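Long-range contact in geranyltranstransferase (IspA) (Helicobacter pylori, PDB 3LLW), which probably acts as a magnesium-dependent prenyltransferase of the FPP/GGPP synthase family, joining isoprenoid diphosphates in terpenoid biosynthesis: residues F10-E19 / R50-C61. Numbering follows the deposited sequence.
With SO4 (sulfate ion), chain F.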
loop_
_atom_site.group_PDB
_atom_site.type_symbol
_atom_site.label_atom_id
_atom_site.label_comp_id
_atom_site.label_asym_id
_atom_site.label_seq_id
_atom_site.Cartn_x
_atom_site.Cartn_y
_atom_site.Cartn_z
ATOM N N PHE A 10 -13.374 -17.536 25.203
ATOM C CA PHE A 10 -13.491 -17.727 23.763
ATOM C C PHE A 10 -12.546 -16.781 23.012
ATOM O O PHE A 10 -11.909 -17.175 22.033
ATOM C CB PHE A 10 -14.940 -17.497 23.323
ATOM C CG PHE A 10 -15.125 -17.449 21.837
ATOM C CD1 PHE A 10 -15.205 -18.623 21.100
ATOM C CD2 PHE A 10 -15.242 -16.228 21.176
ATOM C CE1 PHE A 10 -15.382 -18.586 19.715
ATOM C CE2 PHE A 10 -15.412 -16.181 19.793
ATOM C CZ PHE A 10 -15.483 -17.362 19.063
ATOM N N TYR A 11 -12.481 -15.538 23.484
ATOM C CA TYR A 11 -11.639 -14.508 22.897
ATOM C C TYR A 11 -10.154 -14.820 23.048
ATOM O O TYR A 11 -9.400 -14.711 22.078
ATOM C CB TYR A 11 -11.978 -13.132 23.482
ATOM C CG TYR A 11 -10.899 -12.087 23.266
ATOM C CD1 TYR A 11 -10.542 -11.671 21.975
ATOM C CD2 TYR A 11 -10.239 -11.510 24.349
ATOM C CE1 TYR A 11 -9.561 -10.736 21.775
ATOM C CE2 TYR A 11 -9.261 -10.553 24.155
ATOM C CZ TYR A 11 -8.925 -10.173 22.862
ATOM O OH TYR A 11 -7.952 -9.230 22.660
ATOM N N TYR A 12 -9.739 -15.221 24.246
ATOM C CA TYR A 12 -8.340 -15.593 24.491
ATOM C C TYR A 12 -7.878 -16.744 23.598
ATOM O O TYR A 12 -6.721 -16.802 23.180
ATOM C CB TYR A 12 -8.122 -15.970 25.959
ATOM C CG TYR A 12 -7.993 -14.796 26.908
ATOM C CD1 TYR A 12 -7.506 -13.562 26.470
ATOM C CD2 TYR A 12 -8.334 -14.928 28.255
ATOM C CE1 TYR A 12 -7.380 -12.487 27.339
ATOM C CE2 TYR A 12 -8.203 -13.858 29.138
ATOM C CZ TYR A 12 -7.723 -12.642 28.672
ATOM O OH TYR A 12 -7.590 -11.577 29.537
ATOM N N ASN A 13 -8.801 -17.649 23.309
ATOM C CA ASN A 13 -8.512 -18.796 22.481
ATOM C C ASN A 13 -8.411 -18.411 20.995
ATOM O O ASN A 13 -7.589 -18.972 20.268
ATOM C CB ASN A 13 -9.559 -19.883 22.726
ATOM C CG ASN A 13 -9.269 -21.153 21.981
ATOM O OD1 ASN A 13 -10.145 -21.688 21.298
ATOM N ND2 ASN A 13 -8.034 -21.647 22.090
ATOM N N GLU A 14 -9.234 -17.454 20.560
ATOM C CA GLU A 14 -9.128 -16.914 19.200
ATOM C C GLU A 14 -7.814 -16.176 18.933
ATOM O O GLU A 14 -7.285 -16.235 17.830
ATOM C CB GLU A 14 -10.324 -16.032 18.852
ATOM C CG GLU A 14 -11.602 -16.837 18.637
ATOM C CD GLU A 14 -11.400 -18.013 17.678
ATOM O OE1 GLU A 14 -10.889 -17.788 16.555
ATOM O OE2 GLU A 14 -11.757 -19.157 18.044
ATOM N N CYS A 15 -7.287 -15.511 19.953
ATOM C CA CYS A 15 -5.982 -14.875 19.878
ATOM C C CYS A 15 -4.859 -15.881 19.683
ATOM O O CYS A 15 -3.908 -15.605 18.962
ATOM C CB CYS A 15 -5.734 -14.024 21.126
ATOM S SG CYS A 15 -6.867 -12.622 21.222
ATOM N N GLU A 16 -4.975 -17.040 20.334
ATOM C CA GLU A 16 -4.000 -18.124 20.184
ATOM C C GLU A 16 -4.135 -18.772 18.814
ATOM O O GLU A 16 -3.139 -19.146 18.203
ATOM C CB GLU A 16 -4.167 -19.178 21.290
ATOM C CG GLU A 16 -3.837 -18.672 22.691
ATOM C CD GLU A 16 -2.411 -18.137 22.808
ATOM O OE1 GLU A 16 -1.451 -18.930 22.662
ATOM O OE2 GLU A 16 -2.251 -16.921 23.050
ATOM N N ARG A 17 -5.375 -18.882 18.342
ATOM C CA ARG A 17 -5.662 -19.431 17.026
ATOM C C ARG A 17 -5.282 -18.462 15.901
ATOM O O ARG A 17 -4.959 -18.903 14.791
ATOM C CB ARG A 17 -7.142 -19.802 16.905
ATOM C CG ARG A 17 -7.552 -21.089 17.598
ATOM C CD ARG A 17 -9.068 -21.254 17.505
ATOM N NE ARG A 17 -9.511 -22.574 17.950
ATOM C CZ ARG A 17 -10.757 -23.039 17.856
ATOM N NH1 ARG A 17 -11.729 -22.296 17.322
ATOM N NH2 ARG A 17 -11.032 -24.260 18.303
ATOM N N PHE A 18 -5.338 -17.154 16.163
ATOM C CA PHE A 18 -4.863 -16.205 15.167
ATOM C C PHE A 18 -3.352 -16.348 15.013
ATOM O O PHE A 18 -2.835 -16.295 13.893
ATOM C CB PHE A 18 -5.209 -14.745 15.484
ATOM C CG PHE A 18 -4.382 -13.754 14.686
ATOM C CD1 PHE A 18 -4.665 -13.523 13.339
ATOM C CD2 PHE A 18 -3.280 -13.109 15.265
ATOM C CE1 PHE A 18 -3.896 -12.644 12.591
ATOM C CE2 PHE A 18 -2.484 -12.223 14.520
ATOM C CZ PHE A 18 -2.794 -11.984 13.187
ATOM N N GLU A 19 -2.658 -16.521 16.134
ATOM C CA GLU A 19 -1.196 -16.617 16.124
ATOM C C GLU A 19 -0.719 -17.824 15.310
ATOM O O GLU A 19 0.310 -17.765 14.636
ATOM C CB GLU A 19 -0.647 -16.622 17.559
ATOM C CG GLU A 19 0.875 -16.893 17.705
ATOM C CD GLU A 19 1.775 -15.882 16.972
ATOM O OE1 GLU A 19 1.809 -14.695 17.362
ATOM O OE2 GLU A 19 2.473 -16.286 16.018
ATOM N N ARG A 50 1.455 -8.846 19.074
ATOM C CA ARG A 50 0.180 -8.861 18.319
ATOM C C ARG A 50 -0.888 -7.945 18.928
ATOM O O ARG A 50 -2.084 -8.261 18.889
ATOM C CB ARG A 50 -0.383 -10.299 18.176
ATOM C CG ARG A 50 0.115 -11.183 17.031
ATOM C CD ARG A 50 1.464 -10.792 16.437
ATOM N NE ARG A 50 2.306 -11.950 16.132
ATOM C CZ ARG A 50 3.298 -11.959 15.250
ATOM N NH1 ARG A 50 4.007 -13.066 15.069
ATOM N NH2 ARG A 50 3.590 -10.867 14.547
ATOM N N PHE A 51 -0.466 -6.808 19.476
ATOM C CA PHE A 51 -1.390 -5.913 20.149
ATOM C C PHE A 51 -2.544 -5.468 19.241
ATOM O O PHE A 51 -3.693 -5.468 19.663
ATOM C CB PHE A 51 -0.670 -4.705 20.769
ATOM C CG PHE A 51 -1.579 -3.810 21.588
ATOM C CD1 PHE A 51 -2.312 -4.326 22.663
ATOM C CD2 PHE A 51 -1.708 -2.457 21.285
ATOM C CE1 PHE A 51 -3.152 -3.504 23.416
ATOM C CE2 PHE A 51 -2.539 -1.628 22.036
ATOM C CZ PHE A 51 -3.267 -2.151 23.098
ATOM N N ARG A 52 -2.234 -5.126 17.993
ATOM C CA ARG A 52 -3.246 -4.618 17.079
ATOM C C ARG A 52 -4.263 -5.663 16.610
ATOM O O ARG A 52 -5.454 -5.379 16.678
ATOM C CB ARG A 52 -2.621 -3.835 15.913
ATOM C CG ARG A 52 -2.018 -2.531 16.345
ATOM C CD ARG A 52 -0.644 -2.349 15.729
ATOM N NE ARG A 52 0.038 -1.220 16.340
ATOM C CZ ARG A 52 0.986 -1.330 17.264
ATOM N NH1 ARG A 52 1.530 -0.234 17.761
ATOM N NH2 ARG A 52 1.405 -2.529 17.677
ATOM N N PRO A 53 -3.813 -6.855 16.130
ATOM C CA PRO A 53 -4.820 -7.883 15.889
ATOM C C PRO A 53 -5.640 -8.275 17.123
ATOM O O PRO A 53 -6.845 -8.504 16.998
ATOM C CB PRO A 53 -4.002 -9.074 15.389
ATOM C CG PRO A 53 -2.757 -8.488 14.851
ATOM C CD PRO A 53 -2.468 -7.324 15.733
ATOM N N LYS A 54 -5.016 -8.326 18.298
ATOM C CA LYS A 54 -5.780 -8.560 19.535
ATOM C C LYS A 54 -6.859 -7.507 19.788
ATOM O O LYS A 54 -7.955 -7.847 20.231
ATOM C CB LYS A 54 -4.871 -8.686 20.746
ATOM C CG LYS A 54 -4.154 -10.018 20.817
ATOM C CD LYS A 54 -3.040 -9.996 21.842
ATOM C CE LYS A 54 -2.218 -11.280 21.729
ATOM N NZ LYS A 54 -1.291 -11.463 22.857
ATOM N N LEU A 55 -6.563 -6.241 19.495
ATOM C CA LEU A 55 -7.567 -5.175 19.624
ATOM C C LEU A 55 -8.708 -5.369 18.643
ATOM O O LEU A 55 -9.864 -5.167 18.995
ATOM C CB LEU A 55 -6.940 -3.803 19.379
ATOM C CG LEU A 55 -6.032 -3.203 20.445
ATOM C CD1 LEU A 55 -5.169 -2.128 19.788
ATOM C CD2 LEU A 55 -6.881 -2.630 21.568
ATOM N N PHE A 56 -8.359 -5.748 17.407
ATOM C CA PHE A 56 -9.316 -6.038 16.347
ATOM C C PHE A 56 -10.253 -7.153 16.778
ATOM O O PHE A 56 -11.493 -7.035 16.690
ATOM C CB PHE A 56 -8.576 -6.439 15.051
ATOM C CG PHE A 56 -9.487 -6.966 13.965
ATOM C CD1 PHE A 56 -9.467 -8.308 13.613
ATOM C CD2 PHE A 56 -10.387 -6.118 13.310
ATOM C CE1 PHE A 56 -10.316 -8.799 12.614
ATOM C CE2 PHE A 56 -11.240 -6.607 12.312
ATOM C CZ PHE A 56 -11.219 -7.943 11.977
ATOM N N LEU A 57 -9.641 -8.237 17.246
ATOM C CA LEU A 57 -10.379 -9.416 17.689
ATOM C C LEU A 57 -11.168 -9.209 18.986
ATOM O O LEU A 57 -12.198 -9.832 19.169
ATOM C CB LEU A 57 -9.455 -10.621 17.800
ATOM C CG LEU A 57 -8.932 -11.184 16.484
ATOM C CD1 LEU A 57 -7.765 -12.153 16.749
ATOM C CD2 LEU A 57 -10.060 -11.873 15.734
ATOM N N ALA A 58 -10.707 -8.314 19.851
ATOM C CA ALA A 58 -11.443 -7.966 21.063
ATOM C C ALA A 58 -12.822 -7.416 20.742
ATOM O O ALA A 58 -13.781 -7.807 21.371
ATOM C CB ALA A 58 -10.673 -6.971 21.896
ATOM N N VAL A 59 -12.900 -6.530 19.751
ATOM C CA VAL A 59 -14.148 -5.886 19.341
ATOM C C VAL A 59 -15.040 -6.880 18.610
ATOM O O VAL A 59 -16.237 -6.967 18.859
ATOM C CB VAL A 59 -13.880 -4.655 18.434
ATOM C CG1 VAL A 59 -15.157 -3.859 18.178
ATOM C CG2 VAL A 59 -12.872 -3.745 19.068
ATOM N N LEU A 60 -14.430 -7.642 17.719
ATOM C CA LEU A 60 -15.143 -8.547 16.851
ATOM C C LEU A 60 -15.741 -9.775 17.554
ATOM O O LEU A 60 -16.936 -10.055 17.391
ATOM C CB LEU A 60 -14.214 -8.950 15.725
ATOM C CG LEU A 60 -14.728 -9.903 14.673
ATOM C CD1 LEU A 60 -15.685 -9.194 13.717
ATOM C CD2 LEU A 60 -13.514 -10.364 13.970
ATOM N N CYS A 61 -14.929 -10.479 18.346
ATOM C CA CYS A 61 -15.391 -11.637 19.136
ATOM C C CYS A 61 -16.521 -11.291 20.096
ATOM O O CYS A 61 -17.402 -12.113 20.342
ATOM C CB CYS A 61 -14.252 -12.239 19.961
ATOM S SG CYS A 61 -12.966 -13.013 19.008
HETATM S S SO4 F . 3.758 -4.799 19.407
HETATM O O1 SO4 F . 4.899 -5.132 18.537
HETATM O O2 SO4 F . 3.501 -3.356 19.372
HETATM O O3 SO4 F . 2.550 -5.527 18.999
HETATM O O4 SO4 F . 4.103 -5.159 20.781
#
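In the predominantly helical polyprenyl synthetase fold, Y11 and F18 of helix 6-23 pack against helix 51-63, the two segment axes passing 10.0 Å apart at 140°. Y11 is a knob in a hole formed by K54, L57, A58 and C61. Its chi1 of 162° turns CG away from the backbone N and carries the phenol across helix 51-63, where Y11 OH donates to K54 O at 2.8 Å. The hydroxyl stands above the carbonyl plane, while A58 N, the normal helical donor, reaches the same oxygen from the opposite face. C61 SG lies at the edge of the Y11 ring, 4.1 Å from Y11 CD1, and also touches E14 CB. F18 packs against P53, with F18 CE2 3.6 Å from P53 CB, while R50 CG approaches the ring edge in plane. E19 closes this end: R50 NE donates to E19 OE1 on its syn side at 3.0 Å, almost straight at 171°. The NH2 of R50 turns instead to E84 and the V44 carbonyl. The chemistry thus pairs a buried phenol satisfied by a backbone oxygen with an arginine whose charge is probably shared between two carboxylates, linking helix 6-23 through R50 to helix 73-94.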